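Local coordinates for E3 SUMO-protein ligase SIZ1 (Saccharomyces cerevisiae, PDB 3I2D) that acts as a SUMO E3 ligase that promotes attachment of the SUMO protein Smt3 to septins and PCNA, at residues Lys264-Phe274 with Cys291-Asn302. Sequence-based numbering, arbitrary orientation.
Sequences KSINCKHLQCF and CPVCQIDIALEN. With ZN (zinc ion), chain B.
Val293 lies over one face of the His270 imidazole. Its CG1 sits 3.8 Å from the centroid of the His270 ring, 12° off the normal, a CH-pi contact near the ring centre. The sulfurs of Cys291 and Cys294 are at the ring's edge, on the side of NE2. The Phe274 ring is also met on a face: Pro292 CD is 3.9 Å from the Phe274 centroid, offset toward the rim. Val293 CG2 lies at the edge of Phe274. Cys291 SG approaches the Phe274 ring obliquely, 3.8 Å from Phe274 CE1. The same valine methyl, Val293 CG2, also packs 3.8 Å from Gln272 CG. With chi1 at 60° the His270 ring is tucked over its own backbone, flanked by N and C, which turns the imidazole toward 291-302 and its NE2 onto the metal.

This is the zinc site of the SP-RING domain, the part of the protein that interacts with UBC9 and is required for E3 activity. Cys268 and His270 supply two ligands from 264-274, and Cys291 and Cys294 two from a CxxC pair. His270 NE2 is 2.1 Å from the zinc ion. The metal thus ties the two loops together. Weak bonds from the backbone N of Val293 and of Cys294 reach Cys291 SG and may temper the charge on this thiolate.

Away from the metal, the backbone N of Ile266 donates to the backbone O of Asn302, 3.0 Å from Ile266 N to Asn302 O. Ser265 CB rests on Ile298 CG2 at 3.6 Å. A water bridges Ser265 OG, Ala299 N and Asn302 OD1. Phe279 of helix 276-285 touches Phe274, Pro292 and Ile298.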
loop_
_atom_site.group_PDB
_atom_site.type_symbol
_atom_site.label_atom_id
_atom_site.label_comp_id
_atom_site.label_asym_id
_atom_site.label_seq_id
_atom_site.Cartn_x
_atom_site.Cartn_y
_atom_site.Cartn_z
ATOM N N LYS A 264 -10.689 -8.972 -10.010
ATOM C CA LYS A 264 -9.641 -8.672 -10.976
ATOM C C LYS A 264 -9.861 -7.232 -11.373
ATOM O O LYS A 264 -10.938 -6.692 -11.126
ATOM C CB LYS A 264 -9.766 -9.580 -12.210
ATOM C CG LYS A 264 -11.108 -9.486 -12.939
ATOM C CD LYS A 264 -11.309 -10.680 -13.877
ATOM C CE LYS A 264 -12.651 -10.608 -14.576
ATOM N NZ LYS A 264 -12.943 -11.880 -15.309
ATOM N N SER A 265 -8.844 -6.609 -11.959
ATOM C CA SER A 265 -8.956 -5.228 -12.418
ATOM C C SER A 265 -9.933 -5.248 -13.566
ATOM O O SER A 265 -10.020 -6.241 -14.303
ATOM C CB SER A 265 -7.607 -4.707 -12.940
ATOM O OG SER A 265 -7.682 -3.340 -13.349
ATOM N N ILE A 266 -10.681 -4.167 -13.724
ATOM C CA ILE A 266 -11.623 -4.087 -14.831
ATOM C C ILE A 266 -10.780 -4.078 -16.122
ATOM O O ILE A 266 -11.278 -4.351 -17.222
ATOM C CB ILE A 266 -12.470 -2.819 -14.710
ATOM C CG1 ILE A 266 -11.576 -1.582 -14.808
ATOM C CG2 ILE A 266 -13.224 -2.844 -13.379
ATOM C CD1 ILE A 266 -12.314 -0.281 -14.579
ATOM N N ASN A 267 -9.487 -3.795 -15.956
ATOM C CA ASN A 267 -8.538 -3.777 -17.057
ATOM C C ASN A 267 -7.965 -5.162 -17.359
ATOM O O ASN A 267 -7.178 -5.320 -18.298
ATOM C CB ASN A 267 -7.383 -2.824 -16.750
ATOM C CG ASN A 267 -7.838 -1.388 -16.621
ATOM O OD1 ASN A 267 -8.894 -1.019 -17.131
ATOM N ND2 ASN A 267 -7.040 -0.564 -15.946
ATOM N N CYS A 268 -8.345 -6.168 -16.578
ATOM C CA CYS A 268 -7.826 -7.511 -16.817
ATOM C C CYS A 268 -8.543 -8.237 -17.955
ATOM O O CYS A 268 -9.769 -8.245 -18.039
ATOM C CB CYS A 268 -7.873 -8.358 -15.530
ATOM S SG CYS A 268 -6.488 -8.083 -14.329
ATOM N N LYS A 269 -7.754 -8.828 -18.846
ATOM C CA LYS A 269 -8.281 -9.575 -19.980
ATOM C C LYS A 269 -8.150 -11.061 -19.702
ATOM O O LYS A 269 -7.235 -11.719 -20.192
ATOM C CB LYS A 269 -7.513 -9.235 -21.258
ATOM C CG LYS A 269 -7.936 -7.949 -21.943
ATOM C CD LYS A 269 -7.403 -6.700 -21.266
ATOM C CE LYS A 269 -7.973 -5.451 -21.946
ATOM N NZ LYS A 269 -7.780 -5.473 -23.434
ATOM N N HIS A 270 -9.049 -11.582 -18.883
ATOM C CA HIS A 270 -9.030 -12.999 -18.558
ATOM C C HIS A 270 -10.159 -13.320 -17.592
ATOM O O HIS A 270 -10.594 -12.470 -16.815
ATOM C CB HIS A 270 -7.654 -13.432 -17.987
ATOM C CG HIS A 270 -7.245 -12.724 -16.728
ATOM N ND1 HIS A 270 -7.815 -12.988 -15.502
ATOM C CD2 HIS A 270 -6.316 -11.761 -16.509
ATOM C CE1 HIS A 270 -7.259 -12.217 -14.583
ATOM N NE2 HIS A 270 -6.345 -11.463 -15.168
ATOM N N LEU A 271 -10.644 -14.550 -17.680
ATOM C CA LEU A 271 -11.729 -15.031 -16.848
ATOM C C LEU A 271 -11.323 -15.288 -15.402
ATOM O O LEU A 271 -12.057 -14.934 -14.473
ATOM C CB LEU A 271 -12.278 -16.316 -17.453
ATOM C CG LEU A 271 -13.736 -16.315 -17.891
ATOM C CD1 LEU A 271 -14.074 -15.045 -18.662
ATOM C CD2 LEU A 271 -13.962 -17.551 -18.739
ATOM N N GLN A 272 -10.155 -15.903 -15.219
ATOM C CA GLN A 272 -9.645 -16.235 -13.889
ATOM C C GLN A 272 -9.560 -15.038 -12.952
ATOM O O GLN A 272 -8.910 -14.040 -13.257
ATOM C CB GLN A 272 -8.261 -16.903 -13.994
ATOM C CG GLN A 272 -7.650 -17.388 -12.656
ATOM C CD GLN A 272 -8.617 -18.239 -11.825
ATOM O OE1 GLN A 272 -9.278 -19.143 -12.350
ATOM N NE2 GLN A 272 -8.692 -17.958 -10.524
ATOM N N CYS A 273 -10.236 -15.147 -11.812
ATOM C CA CYS A 273 -10.210 -14.095 -10.812
ATOM C C CYS A 273 -9.313 -14.582 -9.695
ATOM O O CYS A 273 -8.733 -15.664 -9.782
ATOM C CB CYS A 273 -11.608 -13.831 -10.259
ATOM S SG CYS A 273 -12.774 -13.243 -11.486
ATOM N N PHE A 274 -9.186 -13.777 -8.652
ATOM C CA PHE A 274 -8.378 -14.146 -7.495
ATOM C C PHE A 274 -9.100 -13.548 -6.297
ATOM O O PHE A 274 -9.923 -12.653 -6.461
ATOM C CB PHE A 274 -6.962 -13.583 -7.612
ATOM C CG PHE A 274 -6.927 -12.128 -7.895
ATOM C CD1 PHE A 274 -6.813 -11.671 -9.202
ATOM C CD2 PHE A 274 -7.025 -11.204 -6.857
ATOM C CE1 PHE A 274 -6.794 -10.310 -9.480
ATOM C CE2 PHE A 274 -7.008 -9.848 -7.117
ATOM C CZ PHE A 274 -6.891 -9.393 -8.439
ATOM N N CYS A 291 -1.399 -8.058 -10.940
ATOM C CA CYS A 291 -2.350 -9.139 -10.952
ATOM C C CYS A 291 -1.610 -10.471 -10.843
ATOM O O CYS A 291 -0.621 -10.683 -11.535
ATOM C CB CYS A 291 -3.177 -9.076 -12.243
ATOM S SG CYS A 291 -4.400 -10.385 -12.433
ATOM N N PRO A 292 -2.074 -11.379 -9.956
ATOM C CA PRO A 292 -1.477 -12.706 -9.737
ATOM C C PRO A 292 -1.638 -13.618 -10.945
ATOM O O PRO A 292 -0.898 -14.590 -11.107
ATOM C CB PRO A 292 -2.257 -13.254 -8.542
ATOM C CG PRO A 292 -2.786 -12.030 -7.857
ATOM C CD PRO A 292 -3.170 -11.146 -8.998
ATOM N N VAL A 293 -2.618 -13.302 -11.784
ATOM C CA VAL A 293 -2.903 -14.097 -12.971
ATOM C C VAL A 293 -2.155 -13.643 -14.251
ATOM O O VAL A 293 -1.456 -14.443 -14.878
ATOM C CB VAL A 293 -4.432 -14.116 -13.235
ATOM C CG1 VAL A 293 -4.756 -15.040 -14.385
ATOM C CG2 VAL A 293 -5.166 -14.562 -11.994
ATOM N N CYS A 294 -2.295 -12.369 -14.617
ATOM C CA CYS A 294 -1.665 -11.805 -15.821
ATOM C C CYS A 294 -0.488 -10.855 -15.552
ATOM O O CYS A 294 0.071 -10.265 -16.478
ATOM C CB CYS A 294 -2.714 -11.050 -16.637
ATOM S SG CYS A 294 -3.365 -9.570 -15.815
ATOM N N GLN A 295 -0.137 -10.695 -14.283
ATOM C CA GLN A 295 0.963 -9.836 -13.869
ATOM C C GLN A 295 0.895 -8.370 -14.254
ATOM O O GLN A 295 1.851 -7.647 -13.997
ATOM C CB GLN A 295 2.295 -10.384 -14.368
ATOM C CG GLN A 295 2.692 -11.731 -13.816
ATOM C CD GLN A 295 1.832 -12.853 -14.357
ATOM O OE1 GLN A 295 1.586 -12.939 -15.566
ATOM N NE2 GLN A 295 1.378 -13.734 -13.465
ATOM N N ILE A 296 -0.192 -7.902 -14.859
ATOM C CA ILE A 296 -0.239 -6.480 -15.218
ATOM C C ILE A 296 -0.323 -5.590 -13.989
ATOM O O ILE A 296 -0.518 -6.069 -12.880
ATOM C CB ILE A 296 -1.447 -6.115 -16.142
ATOM C CG1 ILE A 296 -2.721 -5.919 -15.322
ATOM C CG2 ILE A 296 -1.654 -7.196 -17.166
ATOM C CD1 ILE A 296 -3.878 -5.315 -16.116
ATOM N N ASP A 297 -0.167 -4.289 -14.195
ATOM C CA ASP A 297 -0.266 -3.331 -13.103
ATOM C C ASP A 297 -1.719 -3.010 -12.868
ATOM O O ASP A 297 -2.452 -2.685 -13.812
ATOM C CB ASP A 297 0.455 -2.037 -13.439
ATOM C CG ASP A 297 1.723 -1.885 -12.670
ATOM O OD1 ASP A 297 2.611 -2.756 -12.840
ATOM O OD2 ASP A 297 1.820 -0.907 -11.893
ATOM N N ILE A 298 -2.143 -3.102 -11.613
ATOM C CA ILE A 298 -3.525 -2.808 -11.276
ATOM C C ILE A 298 -3.557 -1.849 -10.111
ATOM O O ILE A 298 -2.664 -1.866 -9.260
ATOM C CB ILE A 298 -4.313 -4.090 -10.906
ATOM C CG1 ILE A 298 -3.821 -4.656 -9.591
ATOM C CG2 ILE A 298 -4.144 -5.159 -11.974
ATOM C CD1 ILE A 298 -4.487 -5.978 -9.296
ATOM N N ALA A 299 -4.573 -0.994 -10.089
ATOM C CA ALA A 299 -4.714 -0.028 -9.011
ATOM C C ALA A 299 -5.914 -0.445 -8.188
ATOM O O ALA A 299 -6.862 -1.002 -8.730
ATOM C CB ALA A 299 -4.920 1.360 -9.572
ATOM N N LEU A 300 -5.867 -0.172 -6.888
ATOM C CA LEU A 300 -6.941 -0.521 -5.964
ATOM C C LEU A 300 -8.317 -0.057 -6.462
ATOM O O LEU A 300 -9.300 -0.793 -6.372
ATOM C CB LEU A 300 -6.632 0.084 -4.588
ATOM C CG LEU A 300 -7.254 -0.548 -3.335
ATOM C CD1 LEU A 300 -8.696 -0.123 -3.175
ATOM C CD2 LEU A 300 -7.166 -2.055 -3.431
ATOM N N GLU A 301 -8.379 1.158 -6.999
ATOM C CA GLU A 301 -9.633 1.714 -7.504
ATOM C C GLU A 301 -10.252 0.936 -8.658
ATOM O O GLU A 301 -11.456 1.026 -8.893
ATOM C CB GLU A 301 -9.440 3.171 -7.932
ATOM C CG GLU A 301 -8.175 3.434 -8.724
ATOM C CD GLU A 301 -7.013 3.891 -7.842
ATOM O OE1 GLU A 301 -6.655 3.166 -6.876
ATOM O OE2 GLU A 301 -6.462 4.982 -8.123
ATOM N N ASN A 302 -9.442 0.170 -9.376
ATOM C CA ASN A 302 -9.942 -0.611 -10.505
ATOM C C ASN A 302 -10.282 -2.042 -10.145
ATOM O O ASN A 302 -10.660 -2.829 -11.013
ATOM C CB ASN A 302 -8.911 -0.631 -11.621
ATOM C CG ASN A 302 -8.723 0.718 -12.249
ATOM O OD1 ASN A 302 -7.850 0.901 -13.096
ATOM N ND2 ASN A 302 -9.546 1.676 -11.847
HETATM ZN ZN ZN B . -5.240 -9.784 -14.510
HETATM O O HOH W 1 -5.784 -1.392 -13.089
#